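Side-chain contacts in enoyl-CoA hydratase (Thermus thermophilus, PDB 1WZ8), which probably catalyses the reversible hydration of enoyl-CoA thioesters to 3-hydroxyacyl-CoA, as a hexameric member of the crotonase family: residues 20-25 and 47-52; 73-78 and 86-91; 128-133 and 196-201; 137-142 and 149-154. All blocks are in the same frame, centred on the assembly; numbering follows the deposited sequence.

Contact 1: 20-25 and 47-52; sequences GVLEIT and RDLEAV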
# COMPACT_ATOMS: atom_id res chain seq x y z
N GLY A 20 -28.29 0.58 -25.63
CA GLY A 20 -27.28 0.95 -24.64
C GLY A 20 -25.95 0.23 -24.76
O GLY A 20 -25.02 0.53 -24.02
N VAL A 21 -25.86 -0.72 -25.68
CA VAL A 21 -24.62 -1.47 -25.86
C VAL A 21 -23.82 -0.94 -27.04
O VAL A 21 -24.19 -1.15 -28.20
CB VAL A 21 -24.89 -2.97 -26.09
CG1 VAL A 21 -23.58 -3.72 -26.25
CG2 VAL A 21 -25.70 -3.54 -24.93
N LEU A 22 -22.72 -0.25 -26.75
CA LEU A 22 -21.88 0.27 -27.82
C LEU A 22 -20.87 -0.81 -28.16
O LEU A 22 -20.01 -1.16 -27.35
CB LEU A 22 -21.15 1.54 -27.38
CG LEU A 22 -20.20 2.10 -28.45
CD1 LEU A 22 -20.97 2.39 -29.73
CD2 LEU A 22 -19.52 3.35 -27.93
N GLU A 23 -20.99 -1.35 -29.37
CA GLU A 23 -20.09 -2.40 -29.80
C GLU A 23 -18.95 -1.83 -30.63
O GLU A 23 -19.18 -1.12 -31.61
CB GLU A 23 -20.85 -3.43 -30.64
CG GLU A 23 -19.99 -4.56 -31.14
CD GLU A 23 -20.71 -5.42 -32.15
OE1 GLU A 23 -21.01 -4.92 -33.25
OE2 GLU A 23 -20.97 -6.60 -31.84
N ILE A 24 -17.72 -2.12 -30.21
CA ILE A 24 -16.55 -1.64 -30.92
C ILE A 24 -15.86 -2.85 -31.55
O ILE A 24 -15.36 -3.72 -30.84
CB ILE A 24 -15.55 -0.94 -29.97
CG1 ILE A 24 -16.23 0.23 -29.27
CG2 ILE A 24 -14.34 -0.45 -30.77
CD1 ILE A 24 -15.29 1.02 -28.36
N THR A 25 -15.85 -2.89 -32.88
CA THR A 25 -15.21 -3.97 -33.62
C THR A 25 -13.91 -3.43 -34.19
O THR A 25 -13.90 -2.40 -34.87
CB THR A 25 -16.10 -4.45 -34.80
OG1 THR A 25 -17.34 -4.97 -34.29
CG2 THR A 25 -15.39 -5.55 -35.59
N ARG A 47 -10.95 7.72 -24.05
CA ARG A 47 -11.11 9.11 -23.63
C ARG A 47 -12.31 9.76 -24.31
O ARG A 47 -13.11 10.44 -23.67
CB ARG A 47 -9.85 9.91 -23.95
CG ARG A 47 -8.73 9.70 -22.96
CD ARG A 47 -7.42 10.25 -23.50
NE ARG A 47 -6.44 9.18 -23.65
CZ ARG A 47 -5.62 9.07 -24.68
NH1 ARG A 47 -5.66 9.96 -25.66
NH2 ARG A 47 -4.75 8.06 -24.74
N ASP A 48 -12.44 9.53 -25.62
CA ASP A 48 -13.55 10.11 -26.37
C ASP A 48 -14.87 9.40 -26.09
O ASP A 48 -15.94 10.00 -26.24
CB ASP A 48 -13.24 10.08 -27.86
CG ASP A 48 -12.04 10.93 -28.23
OD1 ASP A 48 -11.88 12.02 -27.64
OD2 ASP A 48 -11.25 10.51 -29.10
N LEU A 49 -14.82 8.14 -25.69
CA LEU A 49 -16.04 7.39 -25.41
C LEU A 49 -16.81 7.99 -24.24
O LEU A 49 -18.03 7.87 -24.16
CB LEU A 49 -15.73 5.92 -25.12
CG LEU A 49 -15.25 5.09 -26.31
CD1 LEU A 49 -15.05 3.65 -25.88
CD2 LEU A 49 -16.27 5.19 -27.44
N GLU A 50 -16.09 8.64 -23.33
CA GLU A 50 -16.72 9.26 -22.17
C GLU A 50 -17.69 10.34 -22.61
O GLU A 50 -18.62 10.68 -21.88
CB GLU A 50 -15.65 9.87 -21.26
CG GLU A 50 -14.74 8.84 -20.60
CD GLU A 50 -13.65 9.47 -19.76
OE1 GLU A 50 -12.76 10.15 -20.32
OE2 GLU A 50 -13.68 9.30 -18.52
N ALA A 51 -17.49 10.87 -23.81
CA ALA A 51 -18.35 11.92 -24.33
C ALA A 51 -19.64 11.38 -24.94
O ALA A 51 -20.66 12.07 -24.95
CB ALA A 51 -17.60 12.75 -25.36
N VAL A 52 -19.60 10.16 -25.45
CA VAL A 52 -20.78 9.56 -26.07
C VAL A 52 -21.89 9.31 -25.07
O VAL A 52 -21.72 8.57 -24.09
CB VAL A 52 -20.43 8.23 -26.76
CG1 VAL A 52 -21.68 7.64 -27.40
CG2 VAL A 52 -19.36 8.45 -27.82

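Contact 2: 73-78 and 86-91; sequences FGLIEE and LLRVFW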
# COMPACT_ATOMS: atom_id res chain seq x y z
N PHE A 73 4.35 -7.13 -36.30
CA PHE A 73 5.80 -7.04 -36.48
C PHE A 73 6.18 -5.60 -36.78
O PHE A 73 7.20 -5.10 -36.32
CB PHE A 73 6.27 -7.93 -37.63
CG PHE A 73 6.35 -9.39 -37.28
CD1 PHE A 73 7.21 -9.84 -36.28
CD2 PHE A 73 5.58 -10.33 -37.97
CE1 PHE A 73 7.30 -11.19 -35.97
CE2 PHE A 73 5.67 -11.69 -37.66
CZ PHE A 73 6.53 -12.12 -36.66
N GLY A 74 5.34 -4.93 -37.57
CA GLY A 74 5.59 -3.55 -37.93
C GLY A 74 5.69 -2.65 -36.72
O GLY A 74 6.60 -1.82 -36.61
N LEU A 75 4.75 -2.81 -35.80
CA LEU A 75 4.72 -2.02 -34.58
C LEU A 75 5.96 -2.27 -33.73
O LEU A 75 6.59 -1.33 -33.23
CB LEU A 75 3.47 -2.34 -33.77
CG LEU A 75 3.32 -1.68 -32.40
CD1 LEU A 75 3.54 -0.17 -32.51
CD2 LEU A 75 1.94 -1.98 -31.86
N ILE A 76 6.32 -3.54 -33.57
CA ILE A 76 7.50 -3.90 -32.79
C ILE A 76 8.77 -3.31 -33.40
O ILE A 76 9.64 -2.81 -32.69
CB ILE A 76 7.64 -5.43 -32.68
CG1 ILE A 76 6.43 -6.00 -31.92
CG2 ILE A 76 8.93 -5.80 -31.96
CD1 ILE A 76 6.41 -7.51 -31.82
N GLU A 77 8.86 -3.36 -34.73
CA GLU A 77 10.03 -2.83 -35.42
C GLU A 77 10.11 -1.32 -35.26
O GLU A 77 11.21 -0.76 -35.13
CB GLU A 77 9.99 -3.20 -36.90
CG GLU A 77 10.22 -4.68 -37.18
CD GLU A 77 11.63 -5.14 -36.83
OE1 GLU A 77 12.43 -4.33 -36.31
OE2 GLU A 77 11.95 -6.32 -37.09
N GLU A 78 8.96 -0.65 -35.29
CA GLU A 78 8.93 0.80 -35.14
C GLU A 78 9.47 1.20 -33.77
O GLU A 78 10.26 2.14 -33.65
CB GLU A 78 7.50 1.32 -35.27
CG GLU A 78 7.38 2.80 -34.95
CD GLU A 78 5.96 3.30 -34.90
OE1 GLU A 78 5.11 2.63 -34.27
OE2 GLU A 78 5.69 4.38 -35.47
N LEU A 86 9.30 4.36 -29.28
CA LEU A 86 9.27 3.50 -28.11
C LEU A 86 8.47 4.14 -26.97
O LEU A 86 7.60 3.50 -26.38
CB LEU A 86 10.69 3.19 -27.62
CG LEU A 86 10.79 2.18 -26.48
CD1 LEU A 86 10.28 0.83 -26.97
CD2 LEU A 86 12.22 2.07 -26.00
N LEU A 87 8.76 5.40 -26.65
CA LEU A 87 8.05 6.05 -25.56
C LEU A 87 6.61 6.41 -25.88
O LEU A 87 5.77 6.48 -24.98
CB LEU A 87 8.82 7.29 -25.09
CG LEU A 87 9.93 7.00 -24.06
CD1 LEU A 87 9.30 6.48 -22.78
CD2 LEU A 87 10.93 5.98 -24.61
N ARG A 88 6.30 6.65 -27.16
CA ARG A 88 4.93 6.96 -27.46
C ARG A 88 4.10 5.72 -27.27
O ARG A 88 3.00 5.75 -26.73
CB ARG A 88 4.86 7.43 -28.91
CG ARG A 88 3.42 7.50 -29.43
CD ARG A 88 3.35 7.37 -30.96
NE ARG A 88 3.17 5.96 -31.34
CZ ARG A 88 3.94 5.49 -32.34
NH1 ARG A 88 4.83 6.28 -32.92
NH2 ARG A 88 3.81 4.22 -32.74
N VAL A 89 4.63 4.57 -27.67
CA VAL A 89 3.94 3.30 -27.47
C VAL A 89 3.89 2.94 -25.99
O VAL A 89 2.96 2.27 -25.54
CB VAL A 89 4.63 2.17 -28.28
CG1 VAL A 89 3.97 0.82 -27.99
CG2 VAL A 89 4.53 2.47 -29.76
N PHE A 90 4.88 3.39 -25.22
CA PHE A 90 4.90 3.12 -23.78
C PHE A 90 3.60 3.63 -23.17
O PHE A 90 2.89 2.89 -22.48
CB PHE A 90 6.08 3.83 -23.12
CG PHE A 90 6.09 3.70 -21.62
CD1 PHE A 90 6.60 2.56 -21.01
CD2 PHE A 90 5.57 4.71 -20.82
CE1 PHE A 90 6.59 2.43 -19.61
CE2 PHE A 90 5.55 4.59 -19.43
CZ PHE A 90 6.06 3.45 -18.83
N TRP A 91 3.27 4.89 -23.43
CA TRP A 91 2.05 5.46 -22.89
C TRP A 91 0.79 4.86 -23.50
O TRP A 91 -0.25 4.79 -22.84
CB TRP A 91 2.08 6.98 -23.04
CG TRP A 91 3.18 7.57 -22.20
CD1 TRP A 91 4.35 8.12 -22.64
CD2 TRP A 91 3.23 7.60 -20.77
NE1 TRP A 91 5.13 8.48 -21.57
CE2 TRP A 91 4.47 8.18 -20.41
CE3 TRP A 91 2.35 7.19 -19.76
CZ2 TRP A 91 4.85 8.36 -19.08
CZ3 TRP A 91 2.74 7.37 -18.43
CH2 TRP A 91 3.98 7.95 -18.11

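Contact 3: 128-133 and 196-201; sequences IAVVGK and YEKALE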
# COMPACT_ATOMS: atom_id res chain seq x y z
N ILE A 128 -15.56 -8.03 -18.01
CA ILE A 128 -16.00 -9.40 -18.18
C ILE A 128 -15.54 -9.89 -19.54
O ILE A 128 -15.78 -9.24 -20.56
CB ILE A 128 -17.53 -9.52 -18.09
CG1 ILE A 128 -18.01 -9.11 -16.69
CG2 ILE A 128 -17.96 -10.95 -18.40
CD1 ILE A 128 -19.51 -9.16 -16.50
N ALA A 129 -14.85 -11.03 -19.56
CA ALA A 129 -14.39 -11.60 -20.81
C ALA A 129 -15.08 -12.93 -20.99
O ALA A 129 -15.16 -13.73 -20.05
CB ALA A 129 -12.87 -11.79 -20.79
N VAL A 130 -15.60 -13.16 -22.18
CA VAL A 130 -16.25 -14.42 -22.50
C VAL A 130 -15.33 -15.06 -23.53
O VAL A 130 -15.06 -14.47 -24.57
CB VAL A 130 -17.64 -14.21 -23.14
CG1 VAL A 130 -18.27 -15.56 -23.47
CG2 VAL A 130 -18.54 -13.43 -22.18
N VAL A 131 -14.83 -16.25 -23.22
CA VAL A 131 -13.95 -16.94 -24.15
C VAL A 131 -14.56 -18.24 -24.62
O VAL A 131 -15.56 -18.71 -24.06
CB VAL A 131 -12.57 -17.27 -23.51
CG1 VAL A 131 -11.94 -16.00 -22.96
CG2 VAL A 131 -12.73 -18.32 -22.41
N GLY A 132 -13.96 -18.81 -25.66
CA GLY A 132 -14.44 -20.09 -26.16
C GLY A 132 -13.64 -21.16 -25.43
O GLY A 132 -12.53 -20.90 -24.98
N LYS A 133 -14.21 -22.35 -25.29
CA LYS A 133 -13.49 -23.42 -24.62
C LYS A 133 -12.15 -23.67 -25.29
O LYS A 133 -11.16 -24.02 -24.63
CB LYS A 133 -14.33 -24.70 -24.64
CG LYS A 133 -15.62 -24.59 -23.85
CD LYS A 133 -16.35 -25.92 -23.77
CE LYS A 133 -17.60 -25.77 -22.93
NZ LYS A 133 -17.28 -25.19 -21.60
N TYR A 196 -19.50 -14.78 -29.20
CA TYR A 196 -20.12 -13.48 -29.44
C TYR A 196 -21.54 -13.43 -28.88
O TYR A 196 -21.92 -12.45 -28.23
CB TYR A 196 -20.15 -13.15 -30.93
CG TYR A 196 -20.85 -11.84 -31.21
CD1 TYR A 196 -20.30 -10.63 -30.79
CD2 TYR A 196 -22.09 -11.82 -31.85
CE1 TYR A 196 -20.97 -9.43 -31.00
CE2 TYR A 196 -22.77 -10.61 -32.06
CZ TYR A 196 -22.20 -9.43 -31.63
OH TYR A 196 -22.87 -8.24 -31.83
N GLU A 197 -22.33 -14.47 -29.14
CA GLU A 197 -23.70 -14.52 -28.65
C GLU A 197 -23.81 -14.33 -27.14
O GLU A 197 -24.63 -13.55 -26.66
CB GLU A 197 -24.35 -15.85 -29.05
CG GLU A 197 -25.69 -16.12 -28.39
CD GLU A 197 -26.33 -17.41 -28.87
OE1 GLU A 197 -26.67 -17.48 -30.07
OE2 GLU A 197 -26.48 -18.35 -28.06
N LYS A 198 -22.98 -15.05 -26.39
CA LYS A 198 -22.99 -14.95 -24.93
C LYS A 198 -22.45 -13.61 -24.47
O LYS A 198 -22.96 -13.01 -23.52
CB LYS A 198 -22.16 -16.08 -24.31
CG LYS A 198 -22.13 -16.09 -22.78
CD LYS A 198 -23.51 -16.36 -22.19
CE LYS A 198 -23.47 -16.44 -20.67
NZ LYS A 198 -24.80 -16.75 -20.07
N ALA A 199 -21.40 -13.13 -25.13
CA ALA A 199 -20.82 -11.84 -24.76
C ALA A 199 -21.86 -10.73 -24.93
O ALA A 199 -21.98 -9.84 -24.09
CB ALA A 199 -19.59 -11.55 -25.60
N LEU A 200 -22.61 -10.79 -26.02
CA LEU A 200 -23.64 -9.79 -26.28
C LEU A 200 -24.73 -9.87 -25.21
O LEU A 200 -25.23 -8.86 -24.74
CB LEU A 200 -24.24 -10.00 -27.68
CG LEU A 200 -25.35 -9.02 -28.07
CD1 LEU A 200 -24.83 -7.59 -27.98
CD2 LEU A 200 -25.84 -9.33 -29.48
N GLU A 201 -25.09 -11.10 -24.84
CA GLU A 201 -26.11 -11.31 -23.81
C GLU A 201 -25.66 -10.67 -22.49
O GLU A 201 -26.45 -10.03 -21.78
CB GLU A 201 -26.32 -12.81 -23.61
CG GLU A 201 -27.36 -13.16 -22.55
CD GLU A 201 -27.35 -14.63 -22.19
OE1 GLU A 201 -27.50 -15.47 -23.10
OE2 GLU A 201 -27.19 -14.95 -20.99

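Contact 4: 137-142 and 149-154; sequences LLDGHL and GDHAVL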
# COMPACT_ATOMS: atom_id res chain seq x y z
N LEU A 137 -5.16 -18.44 -25.17
CA LEU A 137 -4.78 -17.24 -24.44
C LEU A 137 -3.31 -17.36 -24.05
O LEU A 137 -2.91 -18.30 -23.37
CB LEU A 137 -5.65 -17.07 -23.18
CG LEU A 137 -7.16 -17.10 -23.43
CD1 LEU A 137 -7.90 -16.98 -22.11
CD2 LEU A 137 -7.56 -15.97 -24.38
N LEU A 138 -2.51 -16.39 -24.47
CA LEU A 138 -1.08 -16.43 -24.19
C LEU A 138 -0.46 -15.04 -24.07
O LEU A 138 -0.69 -14.17 -24.90
CB LEU A 138 -0.38 -17.21 -25.31
CG LEU A 138 1.14 -17.40 -25.31
CD1 LEU A 138 1.60 -18.20 -24.10
CD2 LEU A 138 1.52 -18.12 -26.58
N ASP A 139 0.32 -14.84 -23.01
CA ASP A 139 0.98 -13.57 -22.82
C ASP A 139 1.96 -13.45 -24.00
O ASP A 139 1.94 -12.48 -24.74
CB ASP A 139 1.75 -13.56 -21.51
CG ASP A 139 2.56 -12.30 -21.33
OD1 ASP A 139 1.98 -11.25 -20.97
OD2 ASP A 139 3.78 -12.36 -21.58
N GLY A 140 2.81 -14.47 -24.14
CA GLY A 140 3.75 -14.53 -25.24
C GLY A 140 5.01 -13.68 -25.28
O GLY A 140 5.82 -13.84 -26.19
N HIS A 141 5.20 -12.80 -24.31
CA HIS A 141 6.36 -11.90 -24.31
C HIS A 141 7.71 -12.63 -24.14
O HIS A 141 8.70 -12.33 -24.81
CB HIS A 141 6.18 -10.87 -23.20
CG HIS A 141 5.09 -9.90 -23.58
ND1 HIS A 141 3.82 -9.98 -23.10
CD2 HIS A 141 5.17 -8.81 -24.44
CE1 HIS A 141 3.16 -8.95 -23.66
NE2 HIS A 141 3.94 -8.23 -24.47
N LEU A 142 7.78 -13.61 -23.24
CA LEU A 142 9.03 -14.33 -23.02
C LEU A 142 9.51 -15.03 -24.29
O LEU A 142 10.71 -15.20 -24.51
CB LEU A 142 8.86 -15.34 -21.89
CG LEU A 142 8.98 -14.77 -20.46
CD1 LEU A 142 10.39 -14.24 -20.24
CD2 LEU A 142 7.96 -13.66 -20.25
N GLY A 149 5.42 -7.15 -19.71
CA GLY A 149 5.04 -5.90 -19.09
C GLY A 149 3.85 -5.12 -19.63
O GLY A 149 3.64 -3.99 -19.20
N ASP A 150 3.06 -5.70 -20.53
CA ASP A 150 1.94 -4.94 -21.07
C ASP A 150 0.59 -5.12 -20.38
O ASP A 150 -0.41 -4.54 -20.82
CB ASP A 150 1.80 -5.17 -22.59
CG ASP A 150 1.38 -6.57 -22.95
OD1 ASP A 150 1.06 -7.37 -22.04
OD2 ASP A 150 1.36 -6.88 -24.16
N HIS A 151 0.55 -5.89 -19.30
CA HIS A 151 -0.69 -6.09 -18.56
C HIS A 151 -0.58 -7.14 -17.46
O HIS A 151 -1.18 -7.00 -16.39
CB HIS A 151 -1.84 -6.51 -19.49
CG HIS A 151 -1.84 -7.98 -19.81
ND1 HIS A 151 -1.00 -8.54 -20.75
CD2 HIS A 151 -2.53 -9.01 -19.25
CE1 HIS A 151 -1.17 -9.85 -20.75
NE2 HIS A 151 -2.08 -10.16 -19.86
N ALA A 152 0.20 -8.19 -17.72
CA ALA A 152 0.34 -9.30 -16.79
C ALA A 152 0.63 -8.97 -15.34
O ALA A 152 -0.00 -9.51 -14.44
CB ALA A 152 1.39 -10.27 -17.31
N VAL A 153 1.58 -8.08 -15.10
CA VAL A 153 1.91 -7.76 -13.73
C VAL A 153 0.81 -6.98 -13.03
O VAL A 153 0.73 -6.99 -11.80
CB VAL A 153 3.27 -7.03 -13.65
CG1 VAL A 153 3.59 -6.65 -12.21
CG2 VAL A 153 4.35 -7.97 -14.19
N LEU A 154 -0.06 -6.31 -13.79
CA LEU A 154 -1.16 -5.57 -13.16
C LEU A 154 -2.36 -6.48 -12.89
O LEU A 154 -2.96 -6.44 -11.81
CB LEU A 154 -1.63 -4.42 -14.06
CG LEU A 154 -2.80 -3.61 -13.47
CD1 LEU A 154 -2.28 -2.77 -12.32
CD2 LEU A 154 -3.42 -2.71 -14.53
O HOH W 1 2.09 -8.53 -19.98

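Contact 1: 20-25 and 47-52
Leu49, near the end of helix 36-49, sends its two methyl groups to two different residues of strand 21-26. Followed outward, its CB leaves the helix toward the strand. CG lies anti to the carbonyl carbon of Leu49 and beside its backbone N (chi1 -70°). The branch at CG then splits the contact. CD1 meets Ile24: the distance from Leu49 CD1 to Ile24 CD1 is 3.6 Å, and the two side chains reach toward each other tip to tip. CD2 turns to Leu22, with Leu49 CD2 and Leu22 CD2 3.8 Å apart. Here the two side chains cross obliquely.

Leu22 and Ile24 are two residues apart on the strand, so both point to its helix side. Only methyl groups meet, and all three side chains are buried. The area buried is small, 130 Å² over both sides.

The contact belongs to the beta-alpha-beta unit made of strand 21-26, helix 36-49 and strand 57-62. Strand 21-26 lies between strand 12-18, which is antiparallel to it, and strand 57-62, which is parallel. Ile24 also touches Phe14 on the first and Leu60 on the second. On the helix side, Leu5 of helix 3-8 and Phe103 both pack on Leu49.

Contact 2: 73-78 and 86-91
Glu78 and Arg88 join helices 73-81 and 83-102 through a salt bridge. On the buried side of this pair, Leu75 meets Val89 in the apolar part of the contact. The distance from Leu75 CD1 to Val89 CG2 is 3.9 Å. Both residues are buried, and their side chains cross at a slant. Leu75 brings its end nearer to the second helix than its CB direction suggests. His39 of helix 36-49 touches both residues, and Met79 also packs on Val89.

The polar side is more open, since Glu78 and Arg88 are partly exposed. The Glu78 side chain is extended, with CG anti to its backbone N (chi1 173°). The arginine chain bends at chi3 and comes across it at about a right angle. One bond is short: Arg88 NH2 lies 2.6 Å from Glu78 OE1. The second is weak, with Arg88 NH1 3.3 Å from Glu78 OE2. The carboxylate sits at the edge of the guanidinium, yet the two planes are 56° apart. OE1 is close to the guanidinium plane, but NH2 meets it from above the carboxylate plane.

The axes of the short helical segments come no closer than 10.5 Å, so the side chains have to bridge the gap. Arg88 also uses NE, in a salt bridge to Glu92. Two carboxylates thus share one guanidinium, and its positive charge is probably well balanced although Arg40 lies close by. The twisted planes and the one weak bond imply an unequal, two-point salt bridge.

Contact 3: 128-133 and 196-201
Val130 has CG1 anti to its backbone N (chi1 179°), which leaves CG2 beside the N and turns the two methyls to neighbouring residues of helix 195-207. CG1 goes to Lys198. The distance from Val130 CG1 to Lys198 CG is 4.0 Å, and the two side chains cross at about a right angle. CG2 goes to Ala199. Val130 CG2 is 3.8 Å from Ala199 CA and 4.0 Å from Ala199 CB. The small alanine lets the backbones come close, with 5.7 Å between Val130 CA and Ala199 CA.

In the crotonase fold this is a helix lying against the larger beta sheet. Strand 128-132 runs between strands 107-111 and 188-190, and the helix follows the last of these. Ala199 also touches Val108 and Ala110, while Lys198 lies on Leu188 and Val190.

Lys198 has two roles along its length. Its CB and CG pack on the valine. The chain then bends at chi2 (65°) and leads away from the strand. Lys198 NZ ends 3.1 Å from Glu201 OE2, in a salt bridge within the helix. NZ meets OE2 from above the carboxylate plane of Glu201.

Contact 4: 137-142 and 149-154
Asp139 and Asp150 share one water, which gives a hydrogen bond to each. Water 1 is 2.9 Å from Asp139 OD1 and 2.6 Å from Asp150 OD1. It also accepts from the backbone N of Ala152, 3.0 Å away, at the start of helix 152-155. Asp139 OD1 further touches Ala152 CB and His151 CE1.

Each carboxylate is held by a histidine of its own segment. His151 ND1 donates to Asp150 OD1 at 2.7 Å in a fairly straight bond (164°). It comes from the syn side, 34° out of the carboxylate plane, while OD1 lies near the His151 ring plane. His141 ND1 is shared between both oxygens of Asp139: OD1 at 3.1 Å, met from above the carboxylate plane, and OD2 at 2.8 Å in a weak bond. His141 N reaches Asp139 OD2 at 3.1 Å, forming an Asx turn that leads into helix 141-144.

Farther out, His151 NE2 is hydrogen-bonded to Trp156. His141 NE2 bonds a bound 2-methyl-2,4-pentanediol, probably from the crystallisation liquor, so a small polar molecule can reach this ring.

Asp139 OD1 and Asp150 OD1 stand 4.1 Å apart. Each accepts from the shared water and from a histidine ND1, which holds the two carboxylates in fixed positions close together.

From the N terminus, contact 1 closes first, bringing the end of helix 36-49 back to strand 21-26. Contact 2 follows in series and folds helix 73-81 against helix 83-102. Contact 3 opens next, at strand 128-132, and closes only at helix 195-207. Contact 4 begins and ends within that long loop, so these two nest. None of the four cross. Contacts 1 and 3 reach the same six-stranded sheet and are joined by a probable hydrogen bond between Glu23 and Tyr196. Contacts 3 and 4 touch where Val131 packs on Leu137. Contact 2 touches none of the others; its centre is about 16 Å from that of contact 4.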